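Local structure of prephenate dehydrogenase (Corynebacterium glutamicum ATCC 13032, 3KTD) at the interface of chains A and B. The protein probably catalyses the NAD+- or NADP+-dependent oxidative decarboxylation of prephenate to 4-hydroxyphenylpyruvate, a step towards tyrosine. Coordinates in Å, arbitrary orientation; residue numbers count along the deposited sequence, not the author numbering. Chains: chain A/B, Prephenate dehydrogenase.

Contact 1: the interface of chains A and B. Residues chain A 203, 206-207, 210; chain B 280-281, 284-285.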
loop_
_atom_site.group_PDB
_atom_site.type_symbol
_atom_site.label_atom_id
_atom_site.label_comp_id
_atom_site.label_asym_id
_atom_site.label_seq_id
_atom_site.Cartn_x
_atom_site.Cartn_y
_atom_site.Cartn_z
ATOM N N ILE A 203 -8.326 6.838 -4.198
ATOM C CA ILE A 203 -8.118 7.623 -5.409
ATOM C C ILE A 203 -6.687 7.444 -5.934
ATOM O O ILE A 203 -6.486 7.223 -7.122
ATOM C CB ILE A 203 -8.351 9.117 -5.179
ATOM C CG1 ILE A 203 -9.818 9.412 -4.872
ATOM C CG2 ILE A 203 -7.955 9.901 -6.413
ATOM C CD1 ILE A 203 -10.732 9.299 -6.067
ATOM N N GLU A 206 -6.140 3.958 -7.543
ATOM C CA GLU A 206 -6.634 3.854 -8.920
ATOM C C GLU A 206 -5.622 4.517 -9.872
ATOM O O GLU A 206 -5.247 3.947 -10.903
ATOM C CB GLU A 206 -7.997 4.547 -9.103
ATOM C CG GLU A 206 -9.150 4.158 -8.138
ATOM C CD GLU A 206 -9.694 2.741 -8.305
ATOM O OE1 GLU A 206 -9.025 1.868 -8.906
ATOM O OE2 GLU A 206 -10.809 2.503 -7.796
ATOM N N THR A 207 -5.194 5.723 -9.500
ATOM C CA THR A 207 -4.295 6.523 -10.311
ATOM C C THR A 207 -3.012 5.774 -10.627
ATOM O O THR A 207 -2.551 5.783 -11.765
ATOM C CB THR A 207 -3.922 7.835 -9.599
ATOM O OG1 THR A 207 -5.111 8.501 -9.158
ATOM C CG2 THR A 207 -3.146 8.744 -10.541
ATOM N N ILE A 210 -3.377 2.884 -13.188
ATOM C CA ILE A 210 -3.501 3.369 -14.559
ATOM C C ILE A 210 -2.128 3.755 -15.113
ATOM O O ILE A 210 -1.747 3.302 -16.203
ATOM C CB ILE A 210 -4.453 4.570 -14.656
ATOM C CG1 ILE A 210 -5.884 4.139 -14.334
ATOM C CG2 ILE A 210 -4.406 5.177 -16.059
ATOM C CD1 ILE A 210 -6.836 5.300 -14.168
ATOM N N LEU B 280 -12.319 7.188 -13.438
ATOM C CA LEU B 280 -11.199 6.784 -12.596
ATOM C C LEU B 280 -11.385 5.390 -12.016
ATOM O O LEU B 280 -10.515 4.528 -12.165
ATOM C CB LEU B 280 -10.999 7.780 -11.453
ATOM C CG LEU B 280 -9.739 7.539 -10.617
ATOM C CD1 LEU B 280 -8.520 7.571 -11.517
ATOM C CD2 LEU B 280 -9.616 8.557 -9.493
ATOM N N ALA B 281 -12.516 5.183 -11.348
ATOM C CA ALA B 281 -12.828 3.903 -10.719
ATOM C C ALA B 281 -12.763 2.751 -11.720
ATOM O O ALA B 281 -12.087 1.753 -11.475
ATOM C CB ALA B 281 -14.197 3.965 -10.069
ATOM N N GLY B 284 -9.214 2.366 -13.240
ATOM C CA GLY B 284 -8.416 1.905 -12.120
ATOM C C GLY B 284 -8.659 0.433 -11.874
ATOM O O GLY B 284 -7.735 -0.370 -11.937
ATOM N N TYR B 285 -9.914 0.082 -11.613
ATOM C CA TYR B 285 -10.281 -1.309 -11.357
ATOM C C TYR B 285 -9.819 -2.231 -12.477
ATOM O O TYR B 285 -9.194 -3.265 -12.224
ATOM C CB TYR B 285 -11.793 -1.441 -11.153
ATOM C CG TYR B 285 -12.287 -2.872 -11.068
ATOM C CD1 TYR B 285 -12.099 -3.638 -9.914
ATOM C CD2 TYR B 285 -12.953 -3.460 -12.145
ATOM C CE1 TYR B 285 -12.554 -4.955 -9.841
ATOM C CE2 TYR B 285 -13.416 -4.767 -12.083
ATOM C CZ TYR B 285 -13.220 -5.512 -10.931
ATOM O OH TYR B 285 -13.686 -6.810 -10.879
#

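Contact 2: the interface of chains A and B. Residues chain A 245, 249, 252-253, 256; chain B 267, 270-271, 275.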
loop_
_atom_site.group_PDB
_atom_site.type_symbol
_atom_site.label_atom_id
_atom_site.label_comp_id
_atom_site.label_asym_id
_atom_site.label_seq_id
_atom_site.Cartn_x
_atom_site.Cartn_y
_atom_site.Cartn_z
ATOM N N CYS A 245 -16.344 7.994 -2.305
ATOM C CA CYS A 245 -15.810 9.276 -2.748
ATOM C C CYS A 245 -16.858 10.297 -3.102
ATOM O O CYS A 245 -16.711 11.469 -2.756
ATOM C CB CYS A 245 -14.880 9.064 -3.934
ATOM S SG CYS A 245 -13.542 7.947 -3.515
ATOM N N ALA A 249 -17.471 13.948 -1.378
ATOM C CA ALA A 249 -16.729 14.759 -2.341
ATOM C C ALA A 249 -16.138 16.030 -1.740
ATOM O O ALA A 249 -15.001 16.399 -2.046
ATOM C CB ALA A 249 -17.621 15.110 -3.503
ATOM N N LEU A 252 -13.223 15.307 0.574
ATOM C CA LEU A 252 -12.230 14.622 -0.269
ATOM C C LEU A 252 -11.452 15.608 -1.145
ATOM O O LEU A 252 -10.238 15.487 -1.283
ATOM C CB LEU A 252 -12.860 13.534 -1.146
ATOM C CG LEU A 252 -11.888 12.737 -2.039
ATOM C CD1 LEU A 252 -10.623 12.310 -1.286
ATOM C CD2 LEU A 252 -12.564 11.515 -2.656
ATOM N N VAL A 253 -12.145 16.578 -1.731
ATOM C CA VAL A 253 -11.480 17.572 -2.563
ATOM C C VAL A 253 -10.474 18.373 -1.740
ATOM O O VAL A 253 -9.380 18.650 -2.229
ATOM C CB VAL A 253 -12.486 18.503 -3.271
ATOM C CG1 VAL A 253 -11.773 19.658 -3.973
ATOM C CG2 VAL A 253 -13.307 17.706 -4.264
ATOM N N LEU A 256 -7.661 15.964 -1.487
ATOM C CA LEU A 256 -6.991 15.800 -2.774
ATOM C C LEU A 256 -6.173 17.042 -3.163
ATOM O O LEU A 256 -5.114 16.914 -3.778
ATOM C CB LEU A 256 -8.004 15.438 -3.867
ATOM C CG LEU A 256 -7.496 15.166 -5.293
ATOM C CD1 LEU A 256 -6.369 14.161 -5.316
ATOM C CD2 LEU A 256 -8.637 14.678 -6.167
ATOM N N ARG B 267 -10.649 15.352 -9.775
ATOM C CA ARG B 267 -11.105 16.523 -9.033
ATOM C C ARG B 267 -12.195 17.254 -9.814
ATOM O O ARG B 267 -13.138 17.790 -9.226
ATOM C CB ARG B 267 -9.947 17.474 -8.749
ATOM C CG ARG B 267 -10.321 18.588 -7.783
ATOM C CD ARG B 267 -9.283 19.680 -7.756
ATOM N NE ARG B 267 -9.529 20.627 -6.671
ATOM C CZ ARG B 267 -10.421 21.615 -6.706
ATOM N NH1 ARG B 267 -11.202 21.789 -7.766
ATOM N NH2 ARG B 267 -10.543 22.423 -5.659
ATOM N N LEU B 270 -15.201 15.291 -8.912
ATOM C CA LEU B 270 -15.768 15.424 -7.562
ATOM C C LEU B 270 -16.334 16.814 -7.263
ATOM O O LEU B 270 -17.022 16.998 -6.254
ATOM C CB LEU B 270 -14.714 15.066 -6.514
ATOM C CG LEU B 270 -14.202 13.624 -6.564
ATOM C CD1 LEU B 270 -12.849 13.505 -5.868
ATOM C CD2 LEU B 270 -15.228 12.685 -5.955
ATOM N N THR B 271 -16.041 17.783 -8.130
ATOM C CA THR B 271 -16.507 19.163 -7.956
ATOM C C THR B 271 -17.794 19.461 -8.724
ATOM O O THR B 271 -18.399 20.516 -8.533
ATOM C CB THR B 271 -15.423 20.187 -8.395
ATOM O OG1 THR B 271 -14.861 19.799 -9.662
ATOM C CG2 THR B 271 -14.315 20.273 -7.356
ATOM N N PRO B 275 -21.297 15.018 -8.306
ATOM C CA PRO B 275 -20.002 14.350 -8.199
ATOM C C PRO B 275 -19.953 12.988 -8.881
ATOM O O PRO B 275 -20.821 12.143 -8.643
ATOM C CB PRO B 275 -19.827 14.199 -6.691
ATOM C CG PRO B 275 -20.439 15.423 -6.150
ATOM C CD PRO B 275 -21.610 15.745 -7.061
#

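Contact 3: the interface of chains A and B. Residues chain A 259, 262-263, 280; chain B 203, 207, 210-211.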
loop_
_atom_site.group_PDB
_atom_site.type_symbol
_atom_site.label_atom_id
_atom_site.label_comp_id
_atom_site.label_asym_id
_atom_site.label_seq_id
_atom_site.Cartn_x
_atom_site.Cartn_y
_atom_site.Cartn_z
ATOM N N ALA A 259 -2.945 16.887 -1.549
ATOM C CA ALA A 259 -2.146 15.935 -2.298
ATOM C C ALA A 259 -1.540 16.593 -3.553
ATOM O O ALA A 259 -0.362 16.426 -3.825
ATOM C CB ALA A 259 -2.983 14.743 -2.674
ATOM N N ILE A 262 1.265 19.119 -2.635
ATOM C CA ILE A 262 2.490 18.411 -2.258
ATOM C C ILE A 262 3.173 17.846 -3.502
ATOM O O ILE A 262 4.380 17.998 -3.675
ATOM C CB ILE A 262 2.200 17.290 -1.235
ATOM C CG1 ILE A 262 1.740 17.890 0.098
ATOM C CG2 ILE A 262 3.435 16.441 -0.980
ATOM C CD1 ILE A 262 1.211 16.870 1.091
ATOM N N LEU A 263 2.386 17.230 -4.378
ATOM C CA LEU A 263 2.898 16.656 -5.623
ATOM C C LEU A 263 3.431 17.716 -6.596
ATOM O O LEU A 263 4.374 17.451 -7.333
ATOM C CB LEU A 263 1.832 15.794 -6.313
ATOM C CG LEU A 263 1.599 14.426 -5.681
ATOM C CD1 LEU A 263 0.285 13.822 -6.170
ATOM C CD2 LEU A 263 2.774 13.498 -5.958
ATOM N N LEU A 280 9.627 16.379 0.575
ATOM C CA LEU A 280 8.673 15.283 0.425
ATOM C C LEU A 280 9.135 14.029 1.173
ATOM O O LEU A 280 8.335 13.366 1.837
ATOM C CB LEU A 280 8.482 14.941 -1.051
ATOM C CG LEU A 280 7.476 13.833 -1.332
ATOM C CD1 LEU A 280 6.073 14.326 -1.049
ATOM C CD2 LEU A 280 7.611 13.352 -2.761
ATOM N N ILE B 203 6.773 8.226 -4.337
ATOM C CA ILE B 203 6.267 9.597 -4.315
ATOM C C ILE B 203 4.839 9.645 -3.793
ATOM O O ILE B 203 4.527 10.427 -2.907
ATOM C CB ILE B 203 6.286 10.257 -5.724
ATOM C CG1 ILE B 203 7.723 10.399 -6.247
ATOM C CG2 ILE B 203 5.607 11.612 -5.692
ATOM C CD1 ILE B 203 8.654 11.127 -5.300
ATOM N N THR B 207 3.379 11.241 -0.135
ATOM C CA THR B 207 2.277 12.204 -0.183
ATOM C C THR B 207 1.099 11.782 0.690
ATOM O O THR B 207 0.596 12.581 1.466
ATOM C CB THR B 207 1.756 12.407 -1.615
ATOM O OG1 THR B 207 2.824 12.842 -2.453
ATOM C CG2 THR B 207 0.657 13.451 -1.650
ATOM N N ILE B 210 1.696 12.156 4.457
ATOM C CA ILE B 210 1.657 13.539 4.914
ATOM C C ILE B 210 0.228 14.040 5.000
ATOM O O ILE B 210 -0.163 14.661 6.001
ATOM C CB ILE B 210 2.432 14.474 3.969
ATOM C CG1 ILE B 210 3.927 14.158 3.993
ATOM C CG2 ILE B 210 2.246 15.939 4.360
ATOM C CD1 ILE B 210 4.712 14.885 2.899
ATOM N N VAL B 211 -0.559 13.795 3.954
ATOM C CA VAL B 211 -1.944 14.239 3.976
ATOM C C VAL B 211 -2.651 13.662 5.199
ATOM O O VAL B 211 -3.334 14.383 5.918
ATOM C CB VAL B 211 -2.711 13.854 2.723
ATOM C CG1 VAL B 211 -4.214 14.151 2.921
ATOM C CG2 VAL B 211 -2.159 14.600 1.518
#

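Contact 4: the interface of chains A and B. Residues chain A 196, 255, 258; chain B 211-212, 214-215, 219.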
loop_
_atom_site.group_PDB
_atom_site.type_symbol
_atom_site.label_atom_id
_atom_site.label_comp_id
_atom_site.label_asym_id
_atom_site.label_seq_id
_atom_site.Cartn_x
_atom_site.Cartn_y
_atom_site.Cartn_z
ATOM N N ARG A 196 -9.064 11.706 4.030
ATOM C CA ARG A 196 -7.615 11.629 4.017
ATOM C C ARG A 196 -7.102 10.195 4.045
ATOM O O ARG A 196 -6.338 9.802 3.168
ATOM C CB ARG A 196 -7.041 12.385 5.211
ATOM C CG ARG A 196 -7.314 13.895 5.195
ATOM C CD ARG A 196 -6.903 14.546 6.520
ATOM N NE ARG A 196 -7.029 15.997 6.475
ATOM C CZ ARG A 196 -6.142 16.831 5.936
ATOM N NH1 ARG A 196 -5.027 16.381 5.372
ATOM N NH2 ARG A 196 -6.379 18.132 5.953
ATOM N N ALA A 255 -8.867 17.283 0.770
ATOM C CA ALA A 255 -7.790 16.313 0.937
ATOM C C ALA A 255 -6.977 16.153 -0.361
ATOM O O ALA A 255 -5.756 16.221 -0.339
ATOM C CB ALA A 255 -8.365 14.971 1.397
ATOM N N GLU A 258 -4.627 18.993 -1.083
ATOM C CA GLU A 258 -3.392 18.935 -0.321
ATOM C C GLU A 258 -2.425 18.007 -1.054
ATOM O O GLU A 258 -1.241 18.305 -1.173
ATOM C CB GLU A 258 -3.627 18.448 1.111
ATOM C CG GLU A 258 -4.303 19.457 2.022
ATOM C CD GLU A 258 -4.149 19.120 3.504
ATOM O OE1 GLU A 258 -3.276 18.287 3.869
ATOM O OE2 GLU A 258 -4.904 19.702 4.317
ATOM N N VAL B 211 -0.559 13.795 3.954
ATOM C CA VAL B 211 -1.944 14.239 3.976
ATOM C C VAL B 211 -2.651 13.662 5.199
ATOM O O VAL B 211 -3.334 14.383 5.918
ATOM C CB VAL B 211 -2.711 13.854 2.723
ATOM C CG1 VAL B 211 -4.214 14.151 2.921
ATOM C CG2 VAL B 211 -2.159 14.600 1.518
ATOM N N GLY B 212 -2.457 12.370 5.448
ATOM C CA GLY B 212 -3.053 11.715 6.612
ATOM C C GLY B 212 -2.556 12.300 7.922
ATOM O O GLY B 212 -3.323 12.446 8.877
ATOM N N ASN B 214 -1.478 15.375 8.298
ATOM C CA ASN B 214 -2.012 16.731 8.392
ATOM C C ASN B 214 -3.393 16.714 9.040
ATOM O O ASN B 214 -3.802 17.690 9.648
ATOM C CB ASN B 214 -2.068 17.412 7.013
ATOM C CG ASN B 214 -0.674 17.776 6.452
ATOM O OD1 ASN B 214 0.324 17.807 7.173
ATOM N ND2 ASN B 214 -0.624 18.075 5.154
ATOM N N GLY B 215 -4.107 15.599 8.921
ATOM C CA GLY B 215 -5.406 15.445 9.569
ATOM C C GLY B 215 -5.333 15.363 11.090
ATOM O O GLY B 215 -6.349 15.482 11.759
ATOM N N SER B 219 -7.286 11.441 12.341
ATOM C CA SER B 219 -7.024 10.826 11.038
ATOM C C SER B 219 -6.154 9.590 11.181
ATOM O O SER B 219 -6.508 8.519 10.693
ATOM C CB SER B 219 -6.355 11.809 10.077
ATOM O OG SER B 219 -7.244 12.839 9.706
#

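Contact 1: the interface of chains A and B
B:Leu280 lays its forked side chain across helix 187-214 of chain A, between A:Ile203 and A:Ile210, and buries 49 Å² there. This apolar contact divides between the two methyl groups. CD2 meets both branches of A:Ile203: B:Leu280 CD2 lies 3.7 Å from A:Ile203 CD1 and equally far from CG2, and the two side chains cross at about a right angle. CD1 points the other way along the helix, with B:Leu280 CD1 3.9 Å from A:Ile210 CD1. At the fork, B:Leu280 CG rests against A:Glu206 CB at 3.8 Å. The leucine reaches this position because CG stands opposite its backbone N (chi1 -173°). One turn further along chain B, A:Ile210 CG1 packs 4.0 Å from B:Gly284 CA.

Polar atoms approach the backbone of helix 278-292. A:Glu206 bends at chi2 (-69°), which carries its carboxylate over the turn from B:Ala281 to B:Gly284. Its OE1 comes to 3.3 Å from B:Gly284 CA.

Within chain A, A:Thr207 OG1 donates to A:Ile203 O at 2.8 Å, from above the carbonyl plane, tying the hydroxyl to its own helix. The patch docks helix 278-292 of one subunit on helix 187-214 of the other, consistent with a family-type dimer.

Contact 2: the interface of chains A and B
A:Ala249, A:Leu252, A:Val253 and A:Leu256 lie along one side of helix 249-270 and face B:Arg267 and B:Leu270, which sit where helix 249-271 of chain B, running roughly antiparallel, comes to its end. This is helix-on-helix packing within the dimerization region of the prephenate dehydrogenase family, where the same helix from each subunit takes part.

B:Leu270 is the wedge, with 64 Å² buried. Its CG is turned opposite the carbonyl carbon (chi1 -63°), which points the fork at chain A; of its two methyls, B:Leu270 CD1 touches A:Leu252 CD2 at 3.8 Å, while B:Leu270 CD2 reaches the carbonyl oxygen of A:Cys245, on the preceding helix 238-247, at 3.7 Å. The base of the leucine is covered by A:Val253, whose CG2 lies 3.7 Å from B:Leu270 CB as the two side chains slide past each other in opposite directions.

The other valine methyl serves a different partner. A:Val253 CG1 sits over one face of the B:Arg267 guanidinium, offset toward its rim, 3.6 Å from CZ; the arginine chain is extended from CG to NE and crosses the valine at about a right angle. Nearer the arginine backbone, A:Leu256 CD2 contacts B:Arg267 CB at 4.0 Å. A:Ala249 CB fits against the loop beyond the helix, 3.9 Å from B:Pro275 CG. Inside chain B, B:Thr271 OG1 donates to B:Arg267 O at 2.7 Å, closing the final turn.

Contact 3: the interface of chains A and B
A:Leu263 and A:Leu280, on helices 249-270 and 278-293, close around B:Ile203 and B:Thr207 of helix 187-214, a helical packing of the prephenate dehydrogenase dimerization region. Among the apolar contacts, B:Ile203 uses both of its branches. Its CG2 meets A:Leu263 CD2 at 3.4 Å, and its CD1 meets A:Leu280 CD2 at 3.5 Å, where the leucine crosses the isoleucine at about a right angle.

Further along, A:Ile262 reaches out with an extended CG1-CD1 arm (chi2 170°). That methyl, A:Ile262 CD1, lies 3.6 Å from B:Ile210 CG2 and also comes near B:Val211 CG2. B:Val211 CG2 packs against the backbone of A:Ala259, 4.0 Å from A:Ala259 CA.

B:Thr207 contributes a methyl face and a polar face, and buries 51 Å². Its CG2, opposite the backbone N, packs against A:Ala259 CA at 3.8 Å, while its OG1 faces the leucines, with A:Leu263 CD2 at 3.6 Å. B:Thr207 OG1 donates to B:Ile203 O at 3.0 Å, from 36° out of the carbonyl plane, which would satisfy the hydroxyl's hydrogen where it faces carbons.

Contact 4: the interface of chains A and B
A:Arg196, on helix 187-214 of chain A, reaches obliquely across B:Val211 near the end of the same helix of chain B. Its chain is extended from CG to NE and delivers NH1 to the carbonyl oxygen of B:Val211 at 2.7 Å. That bond is bent, 131° at the hydrogen, and the oxygen is tilted from the guanidinium plane. One guanidinium face lies over the peptide joining B:Asn214 to B:Gly215, with B:Gly215 N toward the rim. Lower on the chain, A:Arg196 CD packs 3.5 Å from B:Gly215 CA, and CG lies 3.9 Å from B:Val211 CG1.

A:Glu258 holds the arginine end-on within chain A. NH1 of A:Arg196 bonds OE1 of A:Glu258 at 3.0 Å, and NH2 forms a salt bridge with OE2 at 2.7 Å. Both carboxylate oxygens lie near the guanidinium plane, yet the arginine comes from above the carboxylate plane. From the opposite face, B:Asn214 ND2 donates to A:Glu258 OE1 at 3.0 Å in a nearly straight bond (165° at the hydrogen), the amide and carboxylate planes being 52° apart. OE1 thus accepts from a donor of each subunit, and the nearby guanidinium would probably stabilise the carboxylate's negative charge. The site joins the subunits through a polar network and would help hold the end of chain B's helix 187-214 in place.

Contacts 3 and 4 are neighbours, their C-alpha centres about 10 Å apart, and share B:Val211, whose CG2 packs on A:Ala259 in contact 3, while its CG1 and carbonyl oxygen meet A:Arg196 in contact 4. Contact 2 lies about 14 Å from contacts 1 and 4. Helix 249-270 of chain A runs through contacts 2, 3 and 4, helix 187-214 through 1 and 4 in chain A, 3 and 4 in chain B. Contacts 1 and 3, about 18 Å apart, pair helix 187-214 with the partner's helix 278-292 or 278-293, chains exchanged. With their twins these patches belong to one helical interface, consistent with the family's dimerization domain.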